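Local atomic coordinates of alpha-L-arabinofuranosidase B (Aspergillus kawachii, PDB entry 6SXT), a protein that hydrolyses terminal non-reducing alpha-L-arabinofuranosyl residues from arabinoxylan, arabinan and related plant polysaccharides, acting as a retaining glycosidase of family GH54. Residues Trp199-Met204 and Ser218-Ile223; Ala149-Thr154 and Glu180-Gly185. One frame throughout, in Å; residues are numbered along the deposited sequence.

Contact 1 (Trp199-Met204 and Ser218-Ile223); sequences WIMVDM and SGDPSI. With LXE ([(1~{S},2~{S},3~{S},4~{S})-2-(hydroxymethyl)-3,4-bis(oxidanyl)cyclopentyl]azanium), chain G; EDO (1,2-ethanediol), chain P.
I200 and D220 join strand 199-203, which carries substrate-binding D203 in the catalytic domain, to the loop that leads into strand 227-235. The carboxyl group of D220 reaches the strand with CG anti to its backbone N (chi1 -161°). Its OD2 lies 2.6 Å from the carbonyl O of I200. So short a separation of two oxygens would be consistent with a proton on the acid. One water bridges I200, D220 and P221. It accepts from I200 N at 2.9 Å. It donates to D220 OD1 at 2.8 Å and also to P221 O. D220 OD2 also lies near CG of M201. The side chains of I200 and I223 cross at about a right angle, with their CD1 atoms 4.0 Å apart. The indole of W199 lies beside the loop. Its CD1 is 3.5 Å from P221 O, which sits at the ring edge near its plane. W199 NE1 and S222 OG both hydrogen-bond to A194 O, so one carbonyl serves both side chains. At the far end of the strand, D203 OD1 and OD2 accept hydrogen bonds from O5' and O3' of the bound inhibitor LXE. Strand 199-203 pairs with strand 180-185. I200 also packs on V228 and A230 of strand 227-235 and on I241 of strand 238-245, while I223 packs on V228.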
loop_
_atom_site.group_PDB
_atom_site.type_symbol
_atom_site.label_atom_id
_atom_site.label_comp_id
_atom_site.label_asym_id
_atom_site.label_seq_id
_atom_site.Cartn_x
_atom_site.Cartn_y
_atom_site.Cartn_z
ATOM N N TRP A 199 -12.078 3.684 9.765
ATOM C CA TRP A 199 -12.261 5.041 10.279
ATOM C C TRP A 199 -10.972 5.813 10.042
ATOM O O TRP A 199 -9.880 5.243 10.211
ATOM C CB TRP A 199 -12.588 5.082 11.772
ATOM C CG TRP A 199 -13.791 4.228 12.089
ATOM C CD1 TRP A 199 -15.082 4.575 11.900
ATOM C CD2 TRP A 199 -13.777 2.904 12.641
ATOM N NE1 TRP A 199 -15.891 3.517 12.258
ATOM C CE2 TRP A 199 -15.125 2.498 12.744
ATOM C CE3 TRP A 199 -12.785 2.012 13.043
ATOM C CZ2 TRP A 199 -15.461 1.227 13.217
ATOM C CZ3 TRP A 199 -13.114 0.766 13.526
ATOM C CH2 TRP A 199 -14.457 0.377 13.577
ATOM N N ILE A 200 -11.121 7.097 9.783
ATOM C CA ILE A 200 -10.001 8.054 9.921
ATOM C C ILE A 200 -9.939 8.417 11.382
ATOM O O ILE A 200 -10.940 8.876 11.942
ATOM C CB ILE A 200 -10.194 9.329 9.094
ATOM C CG1 ILE A 200 -10.338 8.991 7.604
ATOM C CG2 ILE A 200 -9.062 10.272 9.387
ATOM C CD1 ILE A 200 -10.898 10.131 6.806
ATOM N N MET A 201 -8.777 8.209 11.980
ATOM C CA MET A 201 -8.579 8.636 13.380
ATOM C C MET A 201 -7.256 9.390 13.457
ATOM O O MET A 201 -6.537 9.492 12.442
ATOM C CB MET A 201 -8.579 7.427 14.306
ATOM C CG MET A 201 -9.897 6.713 14.237
ATOM S SD MET A 201 -10.141 5.438 15.545
ATOM C CE MET A 201 -9.411 4.055 14.728
ATOM N N VAL A 202 -6.940 9.884 14.630
ATOM C CA VAL A 202 -5.659 10.594 14.836
ATOM C C VAL A 202 -4.866 9.810 15.867
ATOM O O VAL A 202 -5.353 9.615 16.986
ATOM C CB VAL A 202 -5.821 12.057 15.229
ATOM C CG1 VAL A 202 -4.496 12.725 15.511
ATOM C CG2 VAL A 202 -6.580 12.795 14.126
ATOM N N ASP A 203 -3.672 9.431 15.472
ATOM C CA ASP A 203 -2.725 8.726 16.368
ATOM C C ASP A 203 -1.992 9.811 17.123
ATOM O O ASP A 203 -1.203 10.578 16.544
ATOM C CB ASP A 203 -1.813 7.807 15.568
ATOM C CG ASP A 203 -1.000 6.842 16.403
ATOM O OD1 ASP A 203 -1.021 7.051 17.665
ATOM O OD2 ASP A 203 -0.462 5.866 15.776
ATOM N N MET A 204 -2.212 9.839 18.455
ATOM C CA MET A 204 -1.524 10.806 19.344
ATOM C C MET A 204 -0.578 10.054 20.297
ATOM O O MET A 204 -0.061 10.717 21.198
ATOM C CB MET A 204 -2.540 11.626 20.131
ATOM C CG MET A 204 -3.397 12.497 19.242
ATOM S SD MET A 204 -4.340 13.732 20.201
ATOM C CE MET A 204 -5.597 14.170 18.994
ATOM N N SER A 218 -19.413 8.840 18.106
ATOM C CA SER A 218 -20.514 8.549 17.152
ATOM C C SER A 218 -20.320 9.357 15.883
ATOM O O SER A 218 -20.952 9.029 14.868
ATOM C CB SER A 218 -21.887 8.826 17.841
ATOM O OG SER A 218 -22.016 10.255 18.094
ATOM N N GLY A 219 -19.637 10.495 15.962
ATOM C CA GLY A 219 -19.597 11.425 14.844
ATOM C C GLY A 219 -18.519 11.046 13.825
ATOM O O GLY A 219 -18.385 11.844 12.883
ATOM N N ASP A 220 -17.766 9.992 14.093
ATOM C CA ASP A 220 -16.705 9.567 13.124
ATOM C C ASP A 220 -17.258 8.412 12.312
ATOM O O ASP A 220 -17.335 7.290 12.763
ATOM C CB ASP A 220 -15.416 9.152 13.824
ATOM C CG ASP A 220 -14.190 9.156 12.914
ATOM O OD1 ASP A 220 -14.294 9.735 11.845
ATOM O OD2 ASP A 220 -13.125 8.623 13.350
ATOM N N PRO A 221 -17.619 8.638 11.041
ATOM C CA PRO A 221 -18.266 7.575 10.276
ATOM C C PRO A 221 -17.320 6.546 9.682
ATOM O O PRO A 221 -16.118 6.821 9.494
ATOM C CB PRO A 221 -18.921 8.368 9.131
ATOM C CG PRO A 221 -17.929 9.485 8.898
ATOM C CD PRO A 221 -17.456 9.883 10.282
ATOM N N SER A 222 -17.839 5.370 9.343
ATOM C CA SER A 222 -17.142 4.390 8.483
ATOM C C SER A 222 -16.882 5.032 7.124
ATOM O O SER A 222 -17.794 5.681 6.583
ATOM C CB SER A 222 -17.917 3.119 8.290
ATOM O OG SER A 222 -17.983 2.370 9.501
ATOM N N ILE A 223 -15.693 4.799 6.581
ATOM C CA ILE A 223 -15.317 5.299 5.229
ATOM C C ILE A 223 -15.794 4.302 4.171
ATOM O O ILE A 223 -15.440 3.152 4.250
ATOM C CB ILE A 223 -13.790 5.439 5.173
ATOM C CG1 ILE A 223 -13.332 6.506 6.191
ATOM C CG2 ILE A 223 -13.313 5.741 3.739
ATOM C CD1 ILE A 223 -14.102 7.787 6.170
HETATM C "C1'" LXE G . 2.560 4.046 20.069
HETATM C "C2'" LXE G . 2.782 4.002 18.556
HETATM O "O2'" LXE G . 3.781 4.869 18.158
HETATM C "C3'" LXE G . 1.448 4.381 18.078
HETATM O "O3'" LXE G . 1.387 4.173 16.605
HETATM C "C4'" LXE G . 0.583 3.369 18.798
HETATM C "C5'" LXE G . -0.858 3.821 18.949
HETATM O "O5'" LXE G . -1.015 5.095 19.534
HETATM C "C6'" LXE G . 1.320 3.196 20.185
HETATM N "N1'" LXE G . 1.634 1.742 20.295
HETATM C C1 EDO P . -18.347 12.793 17.564
HETATM O O1 EDO P . -19.007 11.780 18.340
HETATM C C2 EDO P . -16.859 13.037 17.671
HETATM O O2 EDO P . -15.909 12.695 16.554
HETATM O O HOH W 1 -13.781 8.255 9.577
#

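Contact 2 (Ala149-Thr154 and Glu180-Gly185); sequences AVLDGT and EAIYLG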
loop_
_atom_site.group_PDB
_atom_site.type_symbol
_atom_site.label_atom_id
_atom_site.label_comp_id
_atom_site.label_asym_id
_atom_site.label_seq_id
_atom_site.Cartn_x
_atom_site.Cartn_y
_atom_site.Cartn_z
ATOM N N ALA A 149 -3.901 13.350 3.482
ATOM C CA ALA A 149 -3.493 12.280 2.585
ATOM C C ALA A 149 -4.671 11.865 1.752
ATOM O O ALA A 149 -5.812 11.855 2.268
ATOM C CB ALA A 149 -2.898 11.116 3.335
ATOM N N VAL A 150 -4.370 11.420 0.540
ATOM C CA VAL A 150 -5.375 10.699 -0.276
ATOM C C VAL A 150 -4.981 9.227 -0.227
ATOM O O VAL A 150 -3.829 8.865 -0.581
ATOM C CB VAL A 150 -5.443 11.207 -1.723
ATOM C CG1 VAL A 150 -6.362 10.329 -2.570
ATOM C CG2 VAL A 150 -5.878 12.677 -1.757
ATOM N N LEU A 151 -5.893 8.408 0.266
ATOM C CA LEU A 151 -5.681 6.983 0.573
ATOM C C LEU A 151 -6.749 6.137 -0.121
ATOM O O LEU A 151 -7.761 6.631 -0.578
ATOM C CB LEU A 151 -5.772 6.773 2.095
ATOM C CG LEU A 151 -4.923 7.709 2.956
ATOM C CD1 LEU A 151 -5.223 7.452 4.450
ATOM C CD2 LEU A 151 -3.444 7.508 2.673
ATOM N N ASP A 152 -6.477 4.845 -0.181
ATOM C CA ASP A 152 -7.448 3.821 -0.660
ATOM C C ASP A 152 -8.323 3.461 0.524
ATOM O O ASP A 152 -7.861 2.774 1.439
ATOM C CB ASP A 152 -6.718 2.613 -1.268
ATOM C CG ASP A 152 -7.629 1.514 -1.767
ATOM O OD1 ASP A 152 -8.851 1.582 -1.454
ATOM O OD2 ASP A 152 -7.135 0.611 -2.454
ATOM N N GLY A 153 -9.575 3.900 0.538
ATOM C CA GLY A 153 -10.443 3.585 1.666
ATOM C C GLY A 153 -10.833 2.124 1.771
ATOM O O GLY A 153 -11.465 1.754 2.762
ATOM N N THR A 154 -10.481 1.286 0.813
ATOM C CA THR A 154 -10.812 -0.150 0.790
ATOM C C THR A 154 -9.594 -0.993 1.159
ATOM O O THR A 154 -9.746 -2.237 1.265
ATOM C CB THR A 154 -11.404 -0.599 -0.550
ATOM O OG1 THR A 154 -10.383 -0.673 -1.535
ATOM C CG2 THR A 154 -12.520 0.314 -0.961
ATOM N N GLU A 180 1.305 12.974 16.205
ATOM C CA GLU A 180 0.030 13.472 15.657
ATOM C C GLU A 180 -0.003 13.086 14.173
ATOM O O GLU A 180 0.686 13.762 13.346
ATOM C CB GLU A 180 -0.031 14.966 15.806
ATOM C CG GLU A 180 -1.374 15.562 15.390
ATOM C CD GLU A 180 -1.465 17.031 15.732
ATOM O OE1 GLU A 180 -0.753 17.851 15.137
ATOM O OE2 GLU A 180 -2.283 17.344 16.664
ATOM N N ALA A 181 -0.710 12.014 13.889
ATOM C CA ALA A 181 -0.717 11.443 12.535
ATOM C C ALA A 181 -2.107 10.933 12.184
ATOM O O ALA A 181 -2.893 10.491 13.023
ATOM C CB ALA A 181 0.315 10.349 12.467
ATOM N N ILE A 182 -2.418 11.047 10.896
ATOM C CA ILE A 182 -3.567 10.355 10.277
ATOM C C ILE A 182 -3.433 8.861 10.474
ATOM O O ILE A 182 -2.375 8.311 10.161
ATOM C CB ILE A 182 -3.672 10.713 8.794
ATOM C CG1 ILE A 182 -3.894 12.199 8.583
ATOM C CG2 ILE A 182 -4.748 9.859 8.136
ATOM C CD1 ILE A 182 -3.603 12.635 7.142
ATOM N N TYR A 183 -4.513 8.226 10.865
ATOM C CA TYR A 183 -4.645 6.769 10.865
ATOM C C TYR A 183 -5.852 6.387 9.991
ATOM O O TYR A 183 -6.891 7.050 10.065
ATOM C CB TYR A 183 -4.883 6.250 12.300
ATOM C CG TYR A 183 -5.316 4.810 12.319
ATOM C CD1 TYR A 183 -4.383 3.781 12.355
ATOM C CD2 TYR A 183 -6.650 4.437 12.288
ATOM C CE1 TYR A 183 -4.750 2.453 12.288
ATOM C CE2 TYR A 183 -7.033 3.113 12.229
ATOM C CZ TYR A 183 -6.094 2.106 12.239
ATOM O OH TYR A 183 -6.455 0.784 12.118
ATOM N N LEU A 184 -5.726 5.325 9.226
ATOM C CA LEU A 184 -6.876 4.731 8.499
ATOM C C LEU A 184 -6.861 3.224 8.672
ATOM O O LEU A 184 -5.890 2.583 8.290
ATOM C CB LEU A 184 -6.875 5.100 7.015
ATOM C CG LEU A 184 -8.047 4.529 6.228
ATOM C CD1 LEU A 184 -9.394 5.028 6.700
ATOM C CD2 LEU A 184 -7.869 4.834 4.749
ATOM N N GLY A 185 -7.966 2.672 9.201
ATOM C CA GLY A 185 -8.082 1.234 9.391
ATOM C C GLY A 185 -9.235 0.932 10.341
ATOM O O GLY A 185 -9.968 1.824 10.701
#
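L184 and L151 meet in the packing between two beta sheets of the concanavalin-like catalytic domain. Strands 149-152 and 180-185 run nearly parallel, with 13° between their directions, but their axes come no closer than 9.3 Å. They face each other through side chains and are not neighbours within one sheet.

The side chain of L184 leaves its strand toward the other sheet. Its CB comes first and lies 3.9 Å from L151 CD1. CG follows, set anti to the backbone N (chi1 -179°). From CG the chain forks. CD2 makes the contact with segment 149-154, while CD1 turns to W199 O of strand 199-203. CD2 touches L151 CD1 at 3.7 Å and also lies near L151 CB. The same methyl sits 3.9 Å from D152 O and approaches CA of G153. The two leucine side chains pass alongside each other, pointing opposite ways.

I182 makes the second half of the contact. Its CD1 rests 3.7 Å from A149 N and also meets A149 CB. Its other branch, CG2, lies 4.4 Å from L151 CD1. L151 is thus met by both I182 and L184. Just beyond, D152 OD1 accepts from T154 N and forms an Asx turn. T154 OG1 donates to the same oxygen on its syn side, whereas N comes from above the carboxylate plane.

Strand 145-152 runs between strands 227-235 and 288-296 in its own antiparallel sheet. A149 and L151 both pack on F290 of strand 288-296. L151 and L184 share V228 of strand 227-235, and I182 lies on A230 and V232 of that strand. Strand 180-185 itself pairs with strands 163-164 and 199-203 in the opposing sheet.

Contacts 1 and 2 meet in one sheet, where strands 180-185 and 199-203 are antiparallel neighbours. Their centres are 10 Å apart. Probable backbone hydrogen bonds join them, from D203 N to A181 O at 2.8 Å and from Y183 N to M201 O at 2.9 Å. The first involves the backbone of D203, a residue of the inhibitor pocket. CD1 of L184 also packs on W199 O at 3.6 Å. Contact 2 packs this sheet on the one with strand 145-152; contact 1 joins loop 218-223 to its strand 199-203. V228 is a neighbour common to both contacts. The side chain of I182 is about 8 Å from that of D203.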